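Local coordinates for protein fructose-bisphosphatase (Pyrococcus horikoshii, PDB 1VDW) that probably hydrolyses fructose 1,6-bisphosphate to fructose 6-phosphate and phosphate with magnesium as cofactor, working as a homodimer, at residues Ile140-Leu145 against Ala212-Lys217. Sequence-based numbering, arbitrary orientation.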
ATOM      1  N   ILE A 140     -21.069   4.617   3.519  1.00 11.97           N
ATOM      2  CA  ILE A 140     -20.150   3.515   3.780  1.00 12.59           C
ATOM      3  C   ILE A 140     -20.268   3.092   5.236  1.00 12.26           C
ATOM      4  O   ILE A 140     -20.692   3.870   6.089  1.00 13.84           O
ATOM      5  CB  ILE A 140     -18.664   3.896   3.495  1.00 11.20           C
ATOM      6  CG1 ILE A 140     -18.263   5.144   4.288  1.00 11.01           C
ATOM      7  CG2 ILE A 140     -18.458   4.080   1.996  1.00 11.12           C
ATOM      8  CD1 ILE A 140     -16.769   5.458   4.232  1.00 12.04           C
ATOM      9  N   LYS A 141     -19.904   1.848   5.515  1.00 11.87           N
ATOM     10  CA  LYS A 141     -19.940   1.326   6.875  1.00 12.15           C
ATOM     11  C   LYS A 141     -18.894   0.235   7.008  1.00 11.03           C
ATOM     12  O   LYS A 141     -18.464  -0.346   6.011  1.00 10.85           O
ATOM     13  CB  LYS A 141     -21.326   0.758   7.210  1.00 15.11           C
ATOM     14  CG  LYS A 141     -21.769  -0.397   6.330  1.00 20.01           C
ATOM     15  CD  LYS A 141     -23.200  -0.809   6.662  1.00 24.08           C
ATOM     16  CE  LYS A 141     -23.712  -1.899   5.730  1.00 27.27           C
ATOM     17  NZ  LYS A 141     -22.986  -3.187   5.902  1.00 29.25           N
ATOM     18  N   VAL A 142     -18.469  -0.034   8.237  1.00 11.53           N
ATOM     19  CA  VAL A 142     -17.487  -1.086   8.449  1.00 10.94           C
ATOM     20  C   VAL A 142     -18.134  -2.396   8.030  1.00 11.02           C
ATOM     21  O   VAL A 142     -19.365  -2.528   8.040  1.00 12.39           O
ATOM     22  CB  VAL A 142     -17.045  -1.183   9.932  1.00 10.83           C
ATOM     23  CG1 VAL A 142     -16.332   0.090  10.341  1.00 12.12           C
ATOM     24  CG2 VAL A 142     -18.251  -1.441  10.842  1.00 11.81           C
ATOM     25  N   ARG A 143     -17.319  -3.359   7.628  1.00 11.32           N
ATOM     26  CA  ARG A 143     -17.868  -4.643   7.230  1.00 12.14           C
ATOM     27  C   ARG A 143     -18.035  -5.532   8.451  1.00 13.87           C
ATOM     28  O   ARG A 143     -17.448  -5.289   9.504  1.00 13.26           O
ATOM     29  CB  ARG A 143     -16.956  -5.332   6.212  1.00 12.15           C
ATOM     30  CG  ARG A 143     -15.613  -5.804   6.760  1.00 12.70           C
ATOM     31  CD  ARG A 143     -14.796  -6.427   5.639  1.00 13.37           C
ATOM     32  NE  ARG A 143     -13.470  -6.868   6.059  1.00 12.26           N
ATOM     33  CZ  ARG A 143     -12.449  -7.034   5.224  1.00 12.45           C
ATOM     34  NH1 ARG A 143     -12.599  -6.784   3.929  1.00 13.01           N
ATOM     35  NH2 ARG A 143     -11.283  -7.468   5.675  1.00 14.42           N
ATOM     36  N   GLU A 144     -18.862  -6.557   8.304  1.00 16.71           N
ATOM     37  CA  GLU A 144     -19.085  -7.497   9.386  1.00 18.27           C
ATOM     38  C   GLU A 144     -17.882  -8.438   9.377  1.00 18.68           C
ATOM     39  O   GLU A 144     -17.390  -8.808   8.310  1.00 21.13           O
ATOM     40  CB  GLU A 144     -20.378  -8.276   9.134  1.00 22.53           C
ATOM     41  CG  GLU A 144     -20.998  -8.890  10.377  1.00 26.54           C
ATOM     42  CD  GLU A 144     -22.336  -9.550  10.094  1.00 29.08           C
ATOM     43  OE1 GLU A 144     -23.029  -9.930  11.061  1.00 31.79           O
ATOM     44  OE2 GLU A 144     -22.692  -9.695   8.904  1.00 30.95           O
ATOM     45  N   LEU A 145     -17.390  -8.798  10.555  1.00 18.06           N
ATOM     46  CA  LEU A 145     -16.252  -9.708  10.651  1.00 17.69           C
ATOM     47  C   LEU A 145     -16.776 -11.113  10.369  1.00 18.13           C
ATOM     48  O   LEU A 145     -17.555 -11.657  11.152  1.00 19.15           O
ATOM     49  CB  LEU A 145     -15.636  -9.642  12.052  1.00 17.98           C
ATOM     50  CG  LEU A 145     -14.382 -10.484  12.307  1.00 17.41           C
ATOM     51  CD1 LEU A 145     -13.279 -10.095  11.325  1.00 18.04           C
ATOM     52  CD2 LEU A 145     -13.924 -10.280  13.745  1.00 20.31           C
ATOM     53  N   ALA A 212     -18.826   5.398  10.791  1.00 11.51           N
ATOM     54  CA  ALA A 212     -19.068   4.233   9.946  1.00 11.65           C
ATOM     55  C   ALA A 212     -19.302   2.968  10.771  1.00 10.98           C
ATOM     56  O   ALA A 212     -19.571   1.901  10.217  1.00 12.00           O
ATOM     57  CB  ALA A 212     -17.896   4.026   8.990  1.00 11.71           C
ATOM     58  N   GLY A 213     -19.180   3.087  12.090  1.00 11.53           N
ATOM     59  CA  GLY A 213     -19.412   1.946  12.964  1.00 12.25           C
ATOM     60  C   GLY A 213     -18.198   1.338  13.642  1.00 12.27           C
ATOM     61  O   GLY A 213     -18.322   0.353  14.372  1.00 13.64           O
ATOM     62  N   ALA A 214     -17.018   1.900  13.415  1.00 11.42           N
ATOM     63  CA  ALA A 214     -15.810   1.362  14.029  1.00 11.49           C
ATOM     64  C   ALA A 214     -15.666   1.771  15.488  1.00 12.55           C
ATOM     65  O   ALA A 214     -16.205   2.786  15.922  1.00 13.03           O
ATOM     66  CB  ALA A 214     -14.573   1.818  13.254  1.00 11.15           C
ATOM     67  N   ILE A 215     -14.933   0.954  16.234  1.00 12.70           N
ATOM     68  CA  ILE A 215     -14.641   1.210  17.633  1.00 14.07           C
ATOM     69  C   ILE A 215     -13.170   1.616  17.611  1.00 13.01           C
ATOM     70  O   ILE A 215     -12.344   0.912  17.026  1.00 12.73           O
ATOM     71  CB  ILE A 215     -14.818  -0.065  18.478  1.00 15.17           C
ATOM     72  CG1 ILE A 215     -16.259  -0.569  18.351  1.00 17.44           C
ATOM     73  CG2 ILE A 215     -14.486   0.223  19.939  1.00 15.43           C
ATOM     74  CD1 ILE A 215     -16.474  -1.952  18.913  1.00 21.37           C
ATOM     75  N   VAL A 216     -12.840   2.752  18.215  1.00 12.64           N
ATOM     76  CA  VAL A 216     -11.459   3.230  18.221  1.00 13.27           C
ATOM     77  C   VAL A 216     -10.992   3.482  19.649  1.00 12.17           C
ATOM     78  O   VAL A 216     -11.445   4.421  20.308  1.00 13.48           O
ATOM     79  CB  VAL A 216     -11.315   4.536  17.400  1.00 13.44           C
ATOM     80  CG1 VAL A 216      -9.850   4.925  17.290  1.00 15.49           C
ATOM     81  CG2 VAL A 216     -11.928   4.356  16.011  1.00 13.63           C
ATOM     82  N   LYS A 217     -10.074   2.647  20.119  1.00 12.99           N
ATOM     83  CA  LYS A 217      -9.574   2.773  21.481  1.00 14.02           C
ATOM     84  C   LYS A 217      -8.060   2.888  21.569  1.00 13.99           C
ATOM     85  O   LYS A 217      -7.347   2.691  20.579  1.00 13.67           O
ATOM     86  CB  LYS A 217     -10.064   1.581  22.308  1.00 16.14           C
ATOM     87  CG  LYS A 217     -11.578   1.566  22.481  1.00 16.87           C
ATOM     88  CD  LYS A 217     -12.074   0.310  23.173  1.00 19.71           C
ATOM     89  CE  LYS A 217     -13.570   0.397  23.430  1.00 20.23           C
ATOM     90  NZ  LYS A 217     -14.115  -0.835  24.069  1.00 21.82           N
TER
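A single backbone hydrogen bond ties residues 140-145, at the start of the linker from strand 138-140 to strand 150-154, to the turn at Ala212-Ala214. Val142 N donates to Ala212 O at 3.0 Å; the N-H...O angle of 165° makes the bond nearly straight, although the donor stands 33° above the carbonyl plane. The same oxygen receives a CA-H...O contact from Lys141 CA at 3.4 Å, so two successive residues close on one acceptor. Val142 supplies most of the apolar contact. With chi1 at -64°, CG1 lies anti to the carbonyl carbon and beside the backbone N, which brings it to 3.8 Å from Ala214 CB. CG2 takes the crowded position between N and carbonyl carbon, lies 3.6 Å from Ala212 O and approaches the carbonyl carbon of Gly213. An alanine here would leave the backbone bond possible but would probably loosen the turn's packing, since both methyls meeting Gly213 and Ala214 would be lost. A CB on Gly213 would clash with the carbonyl oxygen of Ala212 and crowd Val142 CG2. Ala212 CB comes within 4.0 Å of Ile140 O, and the same methyl touches Ala183 of helix 175-184. Lys141 touches Ala212 O with CB at 3.7 Å, while the rest of its chain leads off from the turn. Beyond the contact, Arg143 forms a salt bridge with Asp188 and a hydrogen bond to Tyr90 of the second subunit. The positive phi of Gly213 and two bonds back into the last turn define a Schellman motif ending helix 199-211 before strand 215-217, outermost within this chain in the five-stranded mixed sheet.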